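Local coordinates for cytochrome C-type biogenesis protein ccmF (PDB 6ZMQ), which binds heme b in the membrane and probably takes part in its delivery and attachment to apocytochrome c during cytochrome c maturation, at residues 267-272 against 375-380. Sequence-based numbering, arbitrary orientation.
Sequences PWLLAT and GWALVV. With LMT (dodecyl-beta-D-maltoside), chain D.
L269 reaches across to W376 and A377 and carries most of this contact. Its CG lies anti to the carbonyl carbon (chi1 -77°), and both methyls meet the W376 indole, while CD1 alone also reaches A377. CD2 sits over a face of the indole, toward the rim, 3.9 Å from W376 CE3. CD1 makes a CH-pi contact with the five-membered ring, 4.3 Å from its centroid, and also lies 3.9 Å from A377 CB. Alanine suits this place because its small side chain lets the leucine come close to the opposite backbone, L269 CD1 lying 3.6 Å from A377 N. L270 adds a lighter touch, its CD2 4.1 Å from A377 CB, while its side chain also packs on helix 288-307.

The packing gives way to lipid-like chains beside the two tryptophans. The detergent tail runs past both: LMT C11 lies over one face of W268, toward its rim, 3.6 Å from W268 CH2, and LMT C6 meets W376 obliquely. These broad apolar rings suit a border between protein and alkyl chain, and W268 also touches a bound phosphatidylethanolamine. T272 OG1 lies over the opposite face of W268.

Segments 267-272 and 375-380 run nearly antiparallel (159°), their axes 9.1 Å apart at closest approach. This is apolar packing of transmembrane helices 266-284 and 362-384 in the heme-binding CcmF bundle; the former carries H276, an axial ligand of heme b, further along.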
ATOM      1  N   PRO A 267       0.594   5.910  -5.730  1.00 32.45           N
ATOM      2  CA  PRO A 267      -0.254   6.529  -4.680  1.00 23.77           C
ATOM      3  C   PRO A 267       0.468   6.753  -3.361  1.00 33.93           C
ATOM      4  O   PRO A 267       0.325   7.836  -2.765  1.00 42.54           O
ATOM      5  CB  PRO A 267      -1.402   5.524  -4.507  1.00 31.87           C
ATOM      6  CG  PRO A 267      -1.319   4.631  -5.650  1.00 40.04           C
ATOM      7  CD  PRO A 267       0.106   4.542  -5.970  1.00 38.27           C
ATOM      8  N   TRP A 268       1.264   5.758  -2.925  1.00 24.98           N
ATOM      9  CA  TRP A 268       2.048   5.832  -1.694  1.00 34.19           C
ATOM     10  C   TRP A 268       2.996   7.025  -1.681  1.00 49.40           C
ATOM     11  O   TRP A 268       3.231   7.623  -0.619  1.00 66.87           O
ATOM     12  CB  TRP A 268       2.862   4.545  -1.501  1.00 39.14           C
ATOM     13  CG  TRP A 268       3.730   4.617  -0.265  1.00 41.11           C
ATOM     14  CD1 TRP A 268       3.338   4.341   1.005  1.00 33.07           C
ATOM     15  CD2 TRP A 268       5.107   5.041  -0.175  1.00 55.34           C
ATOM     16  NE1 TRP A 268       4.373   4.552   1.873  1.00 39.11           N
ATOM     17  CE2 TRP A 268       5.468   4.985   1.179  1.00 52.05           C
ATOM     18  CE3 TRP A 268       6.052   5.489  -1.105  1.00 66.31           C
ATOM     19  CZ2 TRP A 268       6.738   5.331   1.631  1.00 60.06           C
ATOM     20  CZ3 TRP A 268       7.317   5.827  -0.653  1.00 68.42           C
ATOM     21  CH2 TRP A 268       7.647   5.745   0.701  1.00 65.77           C
ATOM     22  N   LEU A 269       3.564   7.366  -2.840  1.00 46.50           N
ATOM     23  CA  LEU A 269       4.396   8.560  -2.960  1.00 34.84           C
ATOM     24  C   LEU A 269       3.585   9.828  -2.689  1.00 46.22           C
ATOM     25  O   LEU A 269       3.968  10.662  -1.854  1.00 65.55           O
ATOM     26  CB  LEU A 269       5.040   8.600  -4.349  1.00 20.82           C
ATOM     27  CG  LEU A 269       6.242   7.674  -4.582  1.00 35.97           C
ATOM     28  CD1 LEU A 269       6.678   7.688  -6.052  1.00 48.59           C
ATOM     29  CD2 LEU A 269       7.391   8.015  -3.666  1.00 40.13           C
ATOM     30  N   LEU A 270       2.425   9.955  -3.346  1.00 40.49           N
ATOM     31  CA  LEU A 270       1.656  11.198  -3.279  1.00 39.80           C
ATOM     32  C   LEU A 270       1.004  11.358  -1.914  1.00 48.91           C
ATOM     33  O   LEU A 270       1.038  12.447  -1.324  1.00 50.93           O
ATOM     34  CB  LEU A 270       0.616  11.219  -4.400  1.00 30.27           C
ATOM     35  CG  LEU A 270       1.207  11.099  -5.806  1.00 24.23           C
ATOM     36  CD1 LEU A 270       0.189  10.561  -6.821  1.00 22.44           C
ATOM     37  CD2 LEU A 270       1.820  12.417  -6.262  1.00 26.68           C
ATOM     38  N   ALA A 271       0.508  10.243  -1.358  1.00 43.22           N
ATOM     39  CA  ALA A 271      -0.004  10.227   0.009  1.00 34.40           C
ATOM     40  C   ALA A 271       1.087  10.496   1.042  1.00 45.24           C
ATOM     41  O   ALA A 271       0.773  10.898   2.164  1.00 58.42           O
ATOM     42  CB  ALA A 271      -0.698   8.898   0.303  1.00 23.92           C
ATOM     43  N   THR A 272       2.326  10.506   0.612  1.00 38.27           N
ATOM     44  CA  THR A 272       3.406  10.903   1.528  1.00 37.66           C
ATOM     45  C   THR A 272       3.616  12.391   1.361  1.00 41.96           C
ATOM     46  O   THR A 272       3.701  13.094   2.341  1.00 55.91           O
ATOM     47  CB  THR A 272       4.729  10.301   1.111  1.00 31.60           C
ATOM     48  OG1 THR A 272       4.358   8.945   1.197  1.00 40.65           O
ATOM     49  CG2 THR A 272       5.805  10.534   2.137  1.00 24.89           C
ATOM     50  N   GLY A 375       7.672  14.551  -8.039  1.00 44.57           N
ATOM     51  CA  GLY A 375       8.517  14.363  -9.204  1.00 48.65           C
ATOM     52  C   GLY A 375       8.873  12.911  -9.446  1.00 52.61           C
ATOM     53  O   GLY A 375       8.981  12.476 -10.589  1.00 61.33           O
ATOM     54  N   TRP A 376       9.060  12.148  -8.368  1.00 53.37           N
ATOM     55  CA  TRP A 376       9.306  10.713  -8.477  1.00 50.63           C
ATOM     56  C   TRP A 376       8.100   9.987  -9.074  1.00 55.64           C
ATOM     57  O   TRP A 376       8.252   9.171  -9.996  1.00 63.54           O
ATOM     58  CB  TRP A 376       9.666  10.170  -7.088  1.00 35.15           C
ATOM     59  CG  TRP A 376      10.331   8.801  -7.035  1.00 33.82           C
ATOM     60  CD1 TRP A 376      10.479   7.910  -8.057  1.00 44.02           C
ATOM     61  CD2 TRP A 376      10.934   8.182  -5.882  1.00 27.35           C
ATOM     62  NE1 TRP A 376      11.123   6.783  -7.609  1.00 43.10           N
ATOM     63  CE2 TRP A 376      11.411   6.933  -6.276  1.00 33.30           C
ATOM     64  CE3 TRP A 376      11.108   8.574  -4.553  1.00 23.58           C
ATOM     65  CZ2 TRP A 376      12.048   6.082  -5.389  1.00 35.07           C
ATOM     66  CZ3 TRP A 376      11.739   7.717  -3.680  1.00 27.41           C
ATOM     67  CH2 TRP A 376      12.198   6.506  -4.101  1.00 35.02           C
ATOM     68  N   ALA A 377       6.896  10.277  -8.557  1.00 45.02           N
ATOM     69  CA  ALA A 377       5.667   9.694  -9.106  1.00 41.65           C
ATOM     70  C   ALA A 377       5.420  10.143 -10.548  1.00 47.54           C
ATOM     71  O   ALA A 377       4.940   9.362 -11.383  1.00 57.15           O
ATOM     72  CB  ALA A 377       4.480  10.051  -8.207  1.00 48.88           C
ATOM     73  N   LEU A 378       5.768  11.400 -10.852  1.00 43.72           N
ATOM     74  CA  LEU A 378       5.705  11.938 -12.208  1.00 44.70           C
ATOM     75  C   LEU A 378       6.643  11.196 -13.154  1.00 63.34           C
ATOM     76  O   LEU A 378       6.271  10.896 -14.291  1.00 79.07           O
ATOM     77  CB  LEU A 378       6.050  13.431 -12.182  1.00 42.76           C
ATOM     78  CG  LEU A 378       6.026  14.258 -13.473  1.00 47.01           C
ATOM     79  CD1 LEU A 378       4.718  14.025 -14.242  1.00 51.68           C
ATOM     80  CD2 LEU A 378       6.269  15.753 -13.222  1.00 48.80           C
ATOM     81  N   VAL A 379       7.865  10.887 -12.702  1.00 60.85           N
ATOM     82  CA  VAL A 379       8.821  10.177 -13.555  1.00 55.68           C
ATOM     83  C   VAL A 379       8.415   8.711 -13.739  1.00 66.39           C
ATOM     84  O   VAL A 379       8.570   8.157 -14.836  1.00 78.51           O
ATOM     85  CB  VAL A 379      10.258  10.346 -13.001  1.00 42.16           C
ATOM     86  CG1 VAL A 379      11.258   9.490 -13.725  1.00 42.50           C
ATOM     87  CG2 VAL A 379      10.732  11.770 -13.224  1.00 41.79           C
ATOM     88  N   VAL A 380       7.822   8.084 -12.716  1.00 57.79           N
ATOM     89  CA  VAL A 380       7.372   6.695 -12.852  1.00 43.27           C
ATOM     90  C   VAL A 380       6.175   6.597 -13.809  1.00 49.43           C
ATOM     91  O   VAL A 380       6.127   5.704 -14.671  1.00 60.56           O
ATOM     92  CB  VAL A 380       7.077   6.099 -11.456  1.00 29.93           C
ATOM     93  CG1 VAL A 380       6.376   4.760 -11.542  1.00 30.62           C
ATOM     94  CG2 VAL A 380       8.370   5.926 -10.667  1.00 30.19           C
TER
HETATM   95  C1B LMT D 703      16.357  -8.477 -11.110  1.00121.70           C
HETATM   96  C2B LMT D 703      17.312  -8.163 -12.307  1.00124.61           C
HETATM   97  C3B LMT D 703      18.020  -9.417 -12.921  1.00124.54           C
HETATM   98  C4B LMT D 703      17.786 -10.746 -12.152  1.00125.39           C
HETATM   99  C5B LMT D 703      16.268 -10.831 -11.916  1.00121.64           C
HETATM  100  C6B LMT D 703      15.912 -12.190 -11.326  1.00117.46           C
HETATM  101  O1B LMT D 703      15.380  -7.467 -10.995  1.00119.21           O
HETATM  102  O2B LMT D 703      16.563  -7.522 -13.259  1.00126.01           O
HETATM  103  O3B LMT D 703      19.348  -9.172 -13.127  1.00121.23           O
HETATM  104  O4' LMT D 703      18.204 -11.825 -12.899  1.00129.55           O
HETATM  105  O5B LMT D 703      15.729  -9.760 -11.123  1.00119.16           O
HETATM  106  O6B LMT D 703      16.262 -13.184 -12.202  1.00115.10           O
HETATM  107  C1' LMT D 703      14.688  -3.969  -8.639  1.00 78.06           C
HETATM  108  C2' LMT D 703      15.607  -3.820  -9.894  1.00 98.14           C
HETATM  109  C3' LMT D 703      15.448  -5.053 -10.841  1.00108.70           C
HETATM  110  C4' LMT D 703      15.601  -6.394 -10.089  1.00110.57           C
HETATM  111  C5' LMT D 703      14.464  -6.325  -9.037  1.00 88.49           C
HETATM  112  C6' LMT D 703      14.161  -7.599  -8.298  1.00 88.58           C
HETATM  113  O1' LMT D 703      15.117  -3.133  -7.634  1.00 60.91           O
HETATM  114  O2' LMT D 703      15.243  -2.702 -10.597  1.00102.39           O
HETATM  115  O3' LMT D 703      16.330  -4.981 -11.875  1.00112.59           O
HETATM  116  O5' LMT D 703      14.761  -5.301  -8.099  1.00 75.93           O
HETATM  117  O6' LMT D 703      15.224  -7.798  -7.462  1.00 92.11           O
HETATM  118  C1  LMT D 703      14.445  -1.888  -7.503  1.00 51.67           C
HETATM  119  C2  LMT D 703      14.443  -1.578  -6.029  1.00 46.64           C
HETATM  120  C3  LMT D 703      14.626  -0.145  -5.622  1.00 41.39           C
HETATM  121  C4  LMT D 703      13.285   0.552  -5.605  1.00 28.47           C
HETATM  122  C5  LMT D 703      13.466   1.974  -5.161  1.00 28.77           C
HETATM  123  C6  LMT D 703      12.336   2.509  -4.331  1.00 42.59           C
HETATM  124  C7  LMT D 703      12.019   1.585  -3.187  1.00 34.32           C
HETATM  125  C8  LMT D 703      11.694   2.390  -1.978  1.00 38.73           C
HETATM  126  C9  LMT D 703      10.433   1.952  -1.309  1.00 46.32           C
HETATM  127  C10 LMT D 703      10.182   2.862  -0.144  1.00 47.09           C
HETATM  128  C11 LMT D 703       8.989   2.394   0.618  1.00 36.97           C
HETATM  129  C12 LMT D 703       9.137   2.665   2.075  1.00 25.05           C